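Local atomic coordinates of cupin domain protein (Microcystis aeruginosa DIANCHI905, PDB entry 5ZBF), a protein that probably acts as a cupin-superfamily isomerase in making the Choi moiety of aeruginosins, and binds ferrous iron and 4-hydroxyphenylpyruvic acid. Residues S55-L60 and N88-P93; S2-V7 and Y184-V189; Q23-I28 and E154-G159. One frame throughout, in Å; residues are numbered along the deposited sequence.

In the fold
The three contacts lie in and between the two cupin domains of the chain. Contact 1 ties strand 57-62 to the loop between strands 84-87 and 94-101 of the first cupin domain, with L58 about 8 Å from the bound 4-hydroxyphenylpyruvic acid. Contacts 2 and 3 bring early segments, 2-7 and 23-28, onto the neighbouring strands 183-185 and 156-161 of the second. Their centres are 7 Å apart, and Y184 to E156 and E3 to Q25 link them. Contact 1 lies about 27 Å, centre to centre, from contact 3, across the chain's centre. In sequence, contact 2 encloses the others.

Contact 1: residues S55-L60 and N88-P93; sequences SGELEL and NPLSEP
E57 runs past P89 and L90 in the first cupin domain, where strand 57-62 meets the loop between strands 84-87 and 94-101; that loop begins with an Asx turn at N88. With CG anti to the backbone N (chi1 -170°) and the chain extended beyond, the glutamate crosses both partners at about a right angle. Its CB meets P89 CG and L90 CD1 at about the same distance. CG passes on by P89 CG, and E57 CD comes closer to that same atom, at 3.8 Å. At the tip, both carboxylate oxygens stay beside P89 CG, and E57 OE1 also comes to 3.7 Å from L90 CD2. An acidic side chain thus lends its aliphatic length to apolar packing. Next along the strand, L58 CD1 lies 4.1 Å from N88 CA.

One amide braces the loop that receives these groups. N88 OD1 accepts the N-H of L90, which stands well above the carbonyl plane, and N88 ND2 donates to E92 O almost straight (170°) as well as to A35 O. Water 2 accepts from E57 N and can donate to N88 OD1 or E92 O. G56, at backbone angles that call for glycine, brings its CA to 4.1 Å from L90 CD1. Beyond it, water 1 bridges the segments, lying 2.8 Å from S55 OG and donating a hydrogen bond to P93 O, also at 2.8 Å.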
ATOM      1  N   SER A  55       1.171  -9.921  -6.036  1.00 19.00           N
ATOM      2  CA  SER A  55       1.210 -11.196  -6.719  1.00 19.61           C
ATOM      3  C   SER A  55       2.269 -11.112  -7.813  1.00 19.89           C
ATOM      4  O   SER A  55       2.299 -10.145  -8.570  1.00 20.90           O
ATOM      5  CB  SER A  55      -0.156 -11.511  -7.324  1.00 21.32           C
ATOM      6  OG  SER A  55      -0.111 -12.696  -8.084  1.00 23.28           O
ATOM      7  N   GLY A  56       3.131 -12.120  -7.879  1.00 18.37           N
ATOM      8  CA  GLY A  56       4.217 -12.164  -8.856  1.00 18.90           C
ATOM      9  C   GLY A  56       5.552 -11.801  -8.234  1.00 22.03           C
ATOM     10  O   GLY A  56       5.808 -12.126  -7.083  1.00 21.83           O
ATOM     11  N   GLU A  57       6.409 -11.142  -9.013  1.00 21.54           N
ATOM     12  CA  GLU A  57       7.749 -10.772  -8.583  1.00 20.91           C
ATOM     13  C   GLU A  57       8.151  -9.556  -9.406  1.00 20.23           C
ATOM     14  O   GLU A  57       7.580  -9.299 -10.479  1.00 19.98           O
ATOM     15  CB  GLU A  57       8.732 -11.928  -8.796  1.00 24.89           C
ATOM     16  CG  GLU A  57      10.100 -11.745  -8.165  0.50 26.83           C
ATOM     17  CD  GLU A  57      11.073 -12.862  -8.516  0.50 29.10           C
ATOM     18  OE1 GLU A  57      10.649 -13.915  -9.041  0.50 29.71           O
ATOM     19  OE2 GLU A  57      12.279 -12.681  -8.268  0.50 34.22           O
ATOM     20  N   LEU A  58       9.085  -8.783  -8.874  1.00 20.83           N
ATOM     21  CA  LEU A  58       9.572  -7.602  -9.565  1.00 19.89           C
ATOM     22  C   LEU A  58      11.047  -7.433  -9.235  1.00 20.37           C
ATOM     23  O   LEU A  58      11.511  -7.885  -8.183  1.00 22.89           O
ATOM     24  CB  LEU A  58       8.754  -6.392  -9.127  1.00 24.44           C
ATOM     25  CG  LEU A  58       8.608  -5.160 -10.009  1.00 23.85           C
ATOM     26  CD1 LEU A  58       8.113  -5.493 -11.411  1.00 20.83           C
ATOM     27  CD2 LEU A  58       7.672  -4.170  -9.331  1.00 21.94           C
ATOM     28  N   GLU A  59      11.792  -6.846 -10.168  1.00 20.92           N
ATOM     29  CA  GLU A  59      13.166  -6.455  -9.932  1.00 22.98           C
ATOM     30  C   GLU A  59      13.234  -4.943  -9.980  1.00 21.14           C
ATOM     31  O   GLU A  59      12.819  -4.312 -10.975  1.00 22.52           O
ATOM     32  CB  GLU A  59      14.092  -7.044 -10.984  1.00 27.63           C
ATOM     33  CG  GLU A  59      14.252  -8.546 -10.888  1.00 31.52           C
ATOM     34  CD  GLU A  59      15.174  -9.097 -11.953  1.00 40.17           C
ATOM     35  OE1 GLU A  59      15.214  -8.536 -13.072  1.00 47.40           O
ATOM     36  OE2 GLU A  59      15.854 -10.099 -11.667  1.00 47.64           O
ATOM     37  N   LEU A  60      13.766  -4.379  -8.903  1.00 22.44           N
ATOM     38  CA  LEU A  60      13.965  -2.942  -8.754  1.00 22.31           C
ATOM     39  C   LEU A  60      15.373  -2.527  -9.225  1.00 22.43           C
ATOM     40  O   LEU A  60      16.382  -3.079  -8.784  1.00 24.52           O
ATOM     41  CB  LEU A  60      13.770  -2.549  -7.282  1.00 21.43           C
ATOM     42  CG  LEU A  60      14.157  -1.125  -6.864  1.00 23.57           C
ATOM     43  CD1 LEU A  60      13.188  -0.115  -7.440  1.00 24.91           C
ATOM     44  CD2 LEU A  60      14.192  -1.015  -5.347  1.00 27.84           C
ATOM     45  N   ASN A  88       9.833  -7.000 -14.760  1.00 18.39           N
ATOM     46  CA  ASN A  88       9.069  -8.158 -14.313  1.00 18.54           C
ATOM     47  C   ASN A  88       9.799  -9.414 -14.802  1.00 18.95           C
ATOM     48  O   ASN A  88       9.804  -9.691 -16.014  1.00 21.25           O
ATOM     49  CB  ASN A  88       7.646  -8.101 -14.853  1.00 18.98           C
ATOM     50  CG  ASN A  88       6.826  -9.326 -14.475  1.00 18.22           C
ATOM     51  OD1 ASN A  88       7.305 -10.214 -13.770  1.00 18.61           O
ATOM     52  ND2 ASN A  88       5.596  -9.383 -14.954  1.00 19.27           N
ATOM     53  N   PRO A  89      10.415 -10.178 -13.877  1.00 20.09           N
ATOM     54  CA  PRO A  89      11.224 -11.338 -14.269  1.00 23.77           C
ATOM     55  C   PRO A  89      10.405 -12.586 -14.630  1.00 24.25           C
ATOM     56  O   PRO A  89      10.987 -13.597 -15.049  1.00 27.12           O
ATOM     57  CB  PRO A  89      12.045 -11.616 -13.004  1.00 24.00           C
ATOM     58  CG  PRO A  89      11.113 -11.242 -11.912  1.00 24.00           C
ATOM     59  CD  PRO A  89      10.397 -10.016 -12.401  1.00 20.75           C
ATOM     60  N   LEU A  90       9.079 -12.521 -14.456  1.00 21.73           N
ATOM     61  CA  LEU A  90       8.209 -13.660 -14.712  1.00 21.59           C
ATOM     62  C   LEU A  90       7.357 -13.496 -15.963  1.00 20.39           C
ATOM     63  O   LEU A  90       7.096 -12.373 -16.419  1.00 20.91           O
ATOM     64  CB  LEU A  90       7.261 -13.876 -13.526  1.00 23.47           C
ATOM     65  CG  LEU A  90       7.831 -14.019 -12.121  1.00 25.31           C
ATOM     66  CD1 LEU A  90       6.689 -14.387 -11.186  1.00 26.58           C
ATOM     67  CD2 LEU A  90       8.925 -15.077 -12.061  1.00 30.04           C
ATOM     68  N   SER A  91       6.879 -14.631 -16.473  1.00 23.18           N
ATOM     69  CA  SER A  91       5.922 -14.642 -17.577  0.50 25.66           C
ATOM     70  C   SER A  91       4.472 -14.567 -17.068  1.00 24.52           C
ATOM     71  O   SER A  91       3.531 -14.881 -17.795  1.00 31.44           O
ATOM     72  CB  SER A  91       6.134 -15.888 -18.440  0.50 30.49           C
ATOM     73  OG  SER A  91       7.469 -15.940 -18.923  0.50 32.45           O
ATOM     74  N   GLU A  92       4.300 -14.140 -15.817  1.00 24.54           N
ATOM     75  CA  GLU A  92       2.998 -13.879 -15.216  1.00 22.87           C
ATOM     76  C   GLU A  92       2.933 -12.376 -14.926  1.00 20.93           C
ATOM     77  O   GLU A  92       3.976 -11.765 -14.660  1.00 21.30           O
ATOM     78  CB  GLU A  92       2.871 -14.640 -13.895  1.00 27.66           C
ATOM     79  CG  GLU A  92       2.804 -16.155 -14.027  1.00 33.86           C
ATOM     80  CD  GLU A  92       1.500 -16.643 -14.616  1.00 39.49           C
ATOM     81  OE1 GLU A  92       1.519 -17.686 -15.295  1.00 49.67           O
ATOM     82  OE2 GLU A  92       0.457 -15.993 -14.408  1.00 42.83           O
ATOM     83  N   PRO A  93       1.729 -11.773 -14.962  1.00 21.10           N
ATOM     84  CA  PRO A  93       1.637 -10.362 -14.570  1.00 20.69           C
ATOM     85  C   PRO A  93       2.090 -10.141 -13.137  1.00 20.63           C
ATOM     86  O   PRO A  93       2.010 -11.050 -12.315  1.00 22.70           O
ATOM     87  CB  PRO A  93       0.139 -10.041 -14.694  1.00 24.38           C
ATOM     88  CG  PRO A  93      -0.549 -11.364 -14.645  1.00 28.26           C
ATOM     89  CD  PRO A  93       0.403 -12.358 -15.236  1.00 25.35           C
TER
HETATM   90  O   HOH W   1       0.802 -12.970 -10.688  1.00 27.69           O
HETATM   91  O   HOH W   2       5.357 -11.117 -11.878  1.00 19.68           O

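Contact 2: residues S2-V7 and Y184-V189; sequences SEFFPV and YAPSKV
F4 meets P186 at the apolar centre, the two side chains crossing at about a right angle. The nearest ring atom is F4 CE1, 3.5 Å from P186 CD, and P186 CG lies in the plane of the phenyl ring at its edge. Chi1 of -56° puts F4 CG anti to the carbonyl carbon. V189 CG2 may add a looser contact, doubtful because the residue has two conformers, and I170 of strand 166-170 packs on F4 as well. A type II turn from P186 to V189 bends the chain just beyond strand 183-185.

One step outward the main chains meet. Y184 N donates to F4 O at 2.8 Å, a fairly straight bond, and F4 CA approaches Y184 O at 3.3 Å in a CA-H...O contact. The Y184 ring receives E3 O at its edge, near the ring plane, with CD2 3.5 Å from that oxygen, while P6 CD lies 4.4 Å from Y184 CB.

At the polar rim, E3 crosses P186 with OE2 4.0 Å from P186 CG, but its carboxylate bonds to Q25 NE2. S2 OG accepts from F5 N, an ST motif, and also bonds to E173. Y184 OH likewise turns to another partner, E156. The chemistry therefore implies a division of labour: a backbone bond and a phenyl-proline contact seat the N-terminal arm on strand 183-185 and the turn that follows it, while the acidic and phenolic tips tie the same residues to contact 3.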
ATOM      1  N   SER A   2     -16.035   8.708  -2.749  1.00 31.40           N
ATOM      2  CA  SER A   2     -16.033   9.723  -1.650  1.00 29.46           C
ATOM      3  C   SER A   2     -14.616   9.935  -1.138  1.00 26.96           C
ATOM      4  O   SER A   2     -13.719   9.180  -1.480  1.00 28.48           O
ATOM      5  CB  SER A   2     -16.918   9.254  -0.499  1.00 29.43           C
ATOM      6  OG  SER A   2     -16.333   8.147   0.177  1.00 27.91           O
ATOM      7  N   GLU A   3     -14.420  10.947  -0.300  1.00 24.97           N
ATOM      8  CA  GLU A   3     -13.103  11.184   0.285  1.00 26.09           C
ATOM      9  C   GLU A   3     -12.601   9.929   1.003  1.00 23.49           C
ATOM     10  O   GLU A   3     -11.460   9.529   0.823  1.00 24.30           O
ATOM     11  CB  GLU A   3     -13.120  12.362   1.266  1.00 29.09           C
ATOM     12  CG  GLU A   3     -11.749  12.657   1.872  1.00 32.86           C
ATOM     13  CD  GLU A   3     -11.757  13.788   2.881  1.00 43.66           C
ATOM     14  OE1 GLU A   3     -12.809  14.032   3.511  1.00 40.70           O
ATOM     15  OE2 GLU A   3     -10.696  14.432   3.051  1.00 53.10           O
ATOM     16  N   PHE A   4     -13.456   9.327   1.829  1.00 24.37           N
ATOM     17  CA  PHE A   4     -13.044   8.188   2.655  1.00 23.44           C
ATOM     18  C   PHE A   4     -13.007   6.858   1.912  1.00 21.94           C
ATOM     19  O   PHE A   4     -12.281   5.945   2.314  1.00 22.10           O
ATOM     20  CB  PHE A   4     -13.962   8.030   3.870  1.00 23.57           C
ATOM     21  CG  PHE A   4     -14.063   9.250   4.738  1.00 23.53           C
ATOM     22  CD1 PHE A   4     -12.952  10.053   5.008  1.00 25.60           C
ATOM     23  CD2 PHE A   4     -15.273   9.568   5.339  1.00 24.83           C
ATOM     24  CE1 PHE A   4     -13.061  11.163   5.829  1.00 26.41           C
ATOM     25  CE2 PHE A   4     -15.386  10.674   6.169  1.00 29.41           C
ATOM     26  CZ  PHE A   4     -14.278  11.472   6.416  1.00 28.24           C
ATOM     27  N   PHE A   5     -13.794   6.741   0.845  1.00 22.75           N
ATOM     28  CA  PHE A   5     -13.796   5.550   0.002  1.00 23.16           C
ATOM     29  C   PHE A   5     -13.640   5.989  -1.453  1.00 23.16           C
ATOM     30  O   PHE A   5     -14.600   5.997  -2.227  1.00 24.74           O
ATOM     31  CB  PHE A   5     -15.064   4.736   0.219  1.00 24.89           C
ATOM     32  CG  PHE A   5     -15.234   4.282   1.638  1.00 25.01           C
ATOM     33  CD1 PHE A   5     -14.505   3.201   2.123  1.00 21.38           C
ATOM     34  CD2 PHE A   5     -16.067   4.971   2.502  1.00 25.36           C
ATOM     35  CE1 PHE A   5     -14.637   2.789   3.444  1.00 25.35           C
ATOM     36  CE2 PHE A   5     -16.204   4.560   3.827  1.00 26.58           C
ATOM     37  CZ  PHE A   5     -15.492   3.471   4.286  1.00 23.60           C
ATOM     38  N   PRO A   6     -12.414   6.375  -1.817  1.00 23.21           N
ATOM     39  CA  PRO A   6     -12.217   7.006  -3.125  1.00 22.21           C
ATOM     40  C   PRO A   6     -12.429   6.065  -4.314  1.00 22.20           C
ATOM     41  O   PRO A   6     -12.056   4.886  -4.265  1.00 22.52           O
ATOM     42  CB  PRO A   6     -10.773   7.508  -3.065  1.00 24.07           C
ATOM     43  CG  PRO A   6     -10.107   6.709  -2.003  1.00 23.59           C
ATOM     44  CD  PRO A   6     -11.181   6.375  -1.002  1.00 23.82           C
ATOM     45  N   VAL A   7     -13.037   6.603  -5.366  1.00 23.41           N
ATOM     46  CA  VAL A   7     -13.231   5.883  -6.618  1.00 25.28           C
ATOM     47  C   VAL A   7     -11.967   6.029  -7.470  1.00 23.38           C
ATOM     48  O   VAL A   7     -11.508   7.150  -7.689  1.00 25.10           O
ATOM     49  CB  VAL A   7     -14.448   6.447  -7.373  1.00 28.66           C
ATOM     50  CG1 VAL A   7     -14.615   5.754  -8.717  1.00 31.23           C
ATOM     51  CG2 VAL A   7     -15.716   6.321  -6.534  1.00 29.89           C
ATOM     52  N   TYR A 184      -9.592   5.527   2.990  1.00 20.14           N
ATOM     53  CA  TYR A 184      -8.684   6.594   3.370  1.00 21.62           C
ATOM     54  C   TYR A 184      -9.242   7.281   4.609  1.00 22.46           C
ATOM     55  O   TYR A 184     -10.351   7.810   4.581  1.00 22.37           O
ATOM     56  CB  TYR A 184      -8.536   7.599   2.228  1.00 23.82           C
ATOM     57  CG  TYR A 184      -7.835   8.871   2.642  1.00 24.45           C
ATOM     58  CD1 TYR A 184      -6.595   8.826   3.265  1.00 27.37           C
ATOM     59  CD2 TYR A 184      -8.416  10.122   2.416  1.00 26.32           C
ATOM     60  CE1 TYR A 184      -5.942   9.989   3.650  1.00 26.98           C
ATOM     61  CE2 TYR A 184      -7.768  11.288   2.794  1.00 27.20           C
ATOM     62  CZ  TYR A 184      -6.532  11.214   3.414  1.00 27.97           C
ATOM     63  OH  TYR A 184      -5.875  12.363   3.810  1.00 32.67           O
ATOM     64  N   ALA A 185      -8.468   7.257   5.689  1.00 23.44           N
ATOM     65  CA  ALA A 185      -8.860   7.892   6.949  1.00 23.84           C
ATOM     66  C   ALA A 185      -7.905   9.038   7.236  1.00 22.56           C
ATOM     67  O   ALA A 185      -6.767   8.801   7.638  1.00 25.40           O
ATOM     68  CB  ALA A 185      -8.835   6.885   8.090  1.00 23.72           C
ATOM     69  N   PRO A 186      -8.353  10.285   7.016  1.00 26.40           N
ATOM     70  CA  PRO A 186      -7.516  11.427   7.353  1.00 29.03           C
ATOM     71  C   PRO A 186      -7.191  11.467   8.833  1.00 28.27           C
ATOM     72  O   PRO A 186      -7.827  10.767   9.634  1.00 27.31           O
ATOM     73  CB  PRO A 186      -8.387  12.637   6.986  1.00 32.31           C
ATOM     74  CG  PRO A 186      -9.385  12.125   6.027  1.00 30.30           C
ATOM     75  CD  PRO A 186      -9.623  10.695   6.393  1.00 27.33           C
ATOM     76  N   SER A 187      -6.217  12.295   9.191  1.00 30.43           N
ATOM     77  CA  SER A 187      -5.867  12.493  10.594  1.00 30.12           C
ATOM     78  C   SER A 187      -7.108  12.799  11.427  1.00 32.24           C
ATOM     79  O   SER A 187      -7.958  13.602  11.031  1.00 33.17           O
ATOM     80  CB  SER A 187      -4.848  13.623  10.745  1.00 37.91           C
ATOM     81  OG  SER A 187      -3.566  13.190  10.326  1.00 45.74           O
ATOM     82  N   LYS A 188      -7.215  12.102  12.556  1.00 33.87           N
ATOM     83  CA  LYS A 188      -8.215  12.378  13.603  1.00 34.61           C
ATOM     84  C   LYS A 188      -9.641  11.882  13.342  1.00 32.42           C
ATOM     85  O   LYS A 188     -10.501  12.050  14.198  1.00 41.48           O
ATOM     86  CB  LYS A 188      -8.233  13.875  13.987  0.50 27.32           C
ATOM     87  CG  LYS A 188      -6.947  14.353  14.637  0.50 25.98           C
ATOM     88  CD  LYS A 188      -6.982  15.851  14.892  0.50 26.69           C
ATOM     89  CE  LYS A 188      -6.141  16.243  16.096  0.50 26.90           C
ATOM     90  NZ  LYS A 188      -4.985  15.335  16.326  0.50 28.17           N
ATOM     91  N   VAL A 189      -9.899  11.248  12.196  1.00 29.70           N
ATOM     92  CA  VAL A 189     -11.213  10.688  11.904  0.50 27.35           C
ATOM     93  C   VAL A 189     -11.412   9.395  12.718  1.00 27.18           C
ATOM     94  O   VAL A 189     -10.457   8.670  12.968  1.00 29.37           O
ATOM     95  CB  VAL A 189     -11.343  10.437  10.383  0.50 28.71           C
ATOM     96  CG1 VAL A 189     -12.573   9.620  10.040  0.50 29.16           C
ATOM     97  CG2 VAL A 189     -11.371  11.767   9.641  0.50 33.22           C
TER

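Contact 3: residues Q23-I28 and E154-G159; sequences QCQDTI and EQEEIG
I158 points its CD1 into the hairpin end formed by C24 and T27, and it buries more surface here than any other residue. CG1 is anti to the carbonyl carbon (chi1 -63°), and a chi2 of 165° sets CD1 where it meets both partners: it lies 3.8 Å from C24 SG and 3.9 Å from T27 CG2. C24 CB is equally near the same methyl, so a single carbon touches both arms of the hairpin. L99 of strand 94-101 and Y184 also pack on I158 and extend this apolar patch.

Beside it, C24 and E156 meet through water. E156 sends an extended side chain toward the turn, and its OE2 accepts from water 3 at 2.8 Å and from water 4 at 2.9 Å. Water 3 also donates to C24 O and accepts from T27 OG1, 2.7 Å away; that hydroxyl bonds to R101 as well. Water 4 takes the N-H of D26. Together with Y184 OH, three partners grip this buried carboxylate oxygen, an environment that would be expected to favour the charged form. Q25 OE1 and E156 OE2, two acceptors, stand 4.0 Å apart, the amide and carboxylate planes being 44° apart; the amide's NE2 donates to E3 OE2.

C24 and T27 exchange two backbone hydrogen bonds, and Q23 NE2 donates to Q25 O across the bend at 2.7 Å. This is a two-residue beta-hairpin closed by a type II' turn, its tip set against strand 156-161 of the second cupin domain.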
ATOM      1  N   GLN A  23      -6.979   9.063  -5.286  1.00 21.76           N
ATOM      2  CA  GLN A  23      -6.492  10.278  -4.635  1.00 24.47           C
ATOM      3  C   GLN A  23      -6.835  10.214  -3.158  1.00 25.97           C
ATOM      4  O   GLN A  23      -7.986   9.982  -2.821  1.00 28.36           O
ATOM      5  CB  GLN A  23      -7.128  11.516  -5.264  1.00 33.02           C
ATOM      6  CG  GLN A  23      -6.447  12.824  -4.881  1.00 37.14           C
ATOM      7  CD  GLN A  23      -5.059  12.961  -5.488  1.00 39.97           C
ATOM      8  OE1 GLN A  23      -4.876  12.791  -6.697  1.00 45.97           O
ATOM      9  NE2 GLN A  23      -4.073  13.274  -4.650  1.00 45.18           N
ATOM     10  N   CYS A  24      -5.835  10.418  -2.297  1.00 25.79           N
ATOM     11  CA  CYS A  24      -6.016  10.455  -0.842  1.00 24.93           C
ATOM     12  C   CYS A  24      -5.392  11.757  -0.303  1.00 25.01           C
ATOM     13  O   CYS A  24      -4.291  11.763   0.258  1.00 26.20           O
ATOM     14  CB  CYS A  24      -5.363   9.236  -0.192  1.00 25.79           C
ATOM     15  SG  CYS A  24      -6.005   7.653  -0.763  1.00 27.99           S
ATOM     16  N   GLN A  25      -6.116  12.854  -0.496  1.00 27.72           N
ATOM     17  CA  GLN A  25      -5.596  14.203  -0.282  1.00 29.18           C
ATOM     18  C   GLN A  25      -4.251  14.381  -0.995  1.00 28.94           C
ATOM     19  O   GLN A  25      -4.222  14.361  -2.221  1.00 35.43           O
ATOM     20  CB  GLN A  25      -5.561  14.548   1.209  0.70 24.40           C
ATOM     21  CG  GLN A  25      -6.954  14.824   1.747  0.50 25.78           C
ATOM     22  CD  GLN A  25      -6.981  15.204   3.222  0.50 26.52           C
ATOM     23  OE1 GLN A  25      -5.949  15.472   3.840  0.50 32.34           O
ATOM     24  NE2 GLN A  25      -8.174  15.226   3.789  0.50 29.27           N
ATOM     25  N   ASP A  26      -3.142  14.518  -0.267  1.00 29.77           N
ATOM     26  CA  ASP A  26      -1.856  14.799  -0.917  1.00 32.86           C
ATOM     27  C   ASP A  26      -1.049  13.539  -1.229  1.00 29.40           C
ATOM     28  O   ASP A  26       0.097  13.628  -1.684  1.00 31.69           O
ATOM     29  CB  ASP A  26      -1.026  15.779  -0.082  1.00 34.09           C
ATOM     30  CG  ASP A  26      -1.670  17.143   0.022  1.00 41.07           C
ATOM     31  OD1 ASP A  26      -2.347  17.572  -0.937  1.00 45.75           O
ATOM     32  OD2 ASP A  26      -1.492  17.793   1.069  1.00 46.83           O
ATOM     33  N   THR A  27      -1.651  12.375  -0.995  1.00 26.04           N
ATOM     34  CA  THR A  27      -1.053  11.104  -1.346  1.00 23.45           C
ATOM     35  C   THR A  27      -1.852  10.464  -2.482  1.00 24.49           C
ATOM     36  O   THR A  27      -3.082  10.467  -2.468  1.00 26.36           O
ATOM     37  CB  THR A  27      -1.064  10.154  -0.135  1.00 27.31           C
ATOM     38  OG1 THR A  27      -0.462  10.813   0.981  1.00 29.63           O
ATOM     39  CG2 THR A  27      -0.318   8.858  -0.430  1.00 31.58           C
ATOM     40  N   ILE A  28      -1.137   9.942  -3.471  1.00 22.32           N
ATOM     41  CA  ILE A  28      -1.731   9.104  -4.503  1.00 22.18           C
ATOM     42  C   ILE A  28      -1.430   7.644  -4.183  1.00 23.86           C
ATOM     43  O   ILE A  28      -0.273   7.276  -3.958  1.00 24.94           O
ATOM     44  CB  ILE A  28      -1.159   9.451  -5.890  1.00 25.29           C
ATOM     45  CG1 ILE A  28      -1.529  10.883  -6.281  1.00 33.50           C
ATOM     46  CG2 ILE A  28      -1.655   8.466  -6.937  1.00 29.61           C
ATOM     47  CD1 ILE A  28      -0.560  11.498  -7.265  1.00 41.66           C
ATOM     48  N   GLU A 154      -3.707   9.856  14.958  1.00 43.48           N
ATOM     49  CA  GLU A 154      -3.075  11.133  14.646  1.00 45.65           C
ATOM     50  C   GLU A 154      -2.543  11.156  13.209  1.00 43.04           C
ATOM     51  O   GLU A 154      -2.322  12.225  12.639  1.00 53.32           O
ATOM     52  N   GLN A 155      -2.387   9.973  12.619  1.00 33.58           N
ATOM     53  CA  GLN A 155      -1.734   9.829  11.323  0.50 29.28           C
ATOM     54  C   GLN A 155      -2.765   9.449  10.264  1.00 28.99           C
ATOM     55  O   GLN A 155      -3.719   8.751  10.557  1.00 30.21           O
ATOM     56  CB  GLN A 155      -0.632   8.764  11.411  0.50 29.37           C
ATOM     57  CG  GLN A 155      -0.210   8.410  12.839  0.50 27.37           C
ATOM     58  CD  GLN A 155       1.270   8.514  13.066  0.30 27.38           C
ATOM     59  OE1 GLN A 155       1.721   9.088  14.059  0.25 32.35           O
ATOM     60  NE2 GLN A 155       2.040   7.981  12.143  0.50 30.66           N
ATOM     61  N   GLU A 156      -2.557   9.924   9.040  1.00 26.39           N
ATOM     62  CA  GLU A 156      -3.392   9.507   7.926  1.00 26.03           C
ATOM     63  C   GLU A 156      -3.158   8.029   7.673  1.00 24.95           C
ATOM     64  O   GLU A 156      -2.040   7.538   7.831  1.00 25.42           O
ATOM     65  CB  GLU A 156      -3.063  10.301   6.672  1.00 29.74           C
ATOM     66  CG  GLU A 156      -3.401  11.763   6.812  1.00 33.41           C
ATOM     67  CD  GLU A 156      -2.899  12.562   5.650  1.00 40.07           C
ATOM     68  OE1 GLU A 156      -1.932  13.328   5.839  1.00 48.81           O
ATOM     69  OE2 GLU A 156      -3.464  12.400   4.553  1.00 38.96           O
ATOM     70  N   GLU A 157      -4.217   7.331   7.279  1.00 23.12           N
ATOM     71  CA  GLU A 157      -4.151   5.898   7.044  1.00 22.26           C
ATOM     72  C   GLU A 157      -4.877   5.541   5.765  1.00 21.62           C
ATOM     73  O   GLU A 157      -5.999   5.996   5.527  1.00 21.71           O
ATOM     74  CB  GLU A 157      -4.778   5.157   8.216  1.00 21.62           C
ATOM     75  CG  GLU A 157      -4.775   3.647   8.093  1.00 23.72           C
ATOM     76  CD  GLU A 157      -5.336   2.977   9.330  1.00 24.13           C
ATOM     77  OE1 GLU A 157      -5.102   3.501  10.441  1.00 28.67           O
ATOM     78  OE2 GLU A 157      -6.005   1.939   9.185  1.00 28.26           O
ATOM     79  N   ILE A 158      -4.220   4.733   4.944  1.00 18.60           N
ATOM     80  CA  ILE A 158      -4.829   4.180   3.744  1.00 18.27           C
ATOM     81  C   ILE A 158      -4.802   2.677   3.899  1.00 19.01           C
ATOM     82  O   ILE A 158      -3.765   2.122   4.262  1.00 19.49           O
ATOM     83  CB  ILE A 158      -4.029   4.572   2.493  1.00 21.54           C
ATOM     84  CG1 ILE A 158      -4.062   6.093   2.322  1.00 24.33           C
ATOM     85  CG2 ILE A 158      -4.581   3.863   1.259  1.00 23.21           C
ATOM     86  CD1 ILE A 158      -3.025   6.625   1.361  1.00 26.23           C
ATOM     87  N   GLY A 159      -5.912   2.003   3.599  1.00 17.21           N
ATOM     88  CA  GLY A 159      -5.906   0.543   3.706  1.00 19.12           C
ATOM     89  C   GLY A 159      -6.762  -0.193   2.690  1.00 19.21           C
ATOM     90  O   GLY A 159      -7.620   0.387   2.040  1.00 18.75           O
TER
HETATM   91  O   HOH W   3      -2.679  10.770   2.459  1.00 37.66           O
HETATM   92  O   HOH W   4      -2.312  14.148   2.603  1.00 45.02           O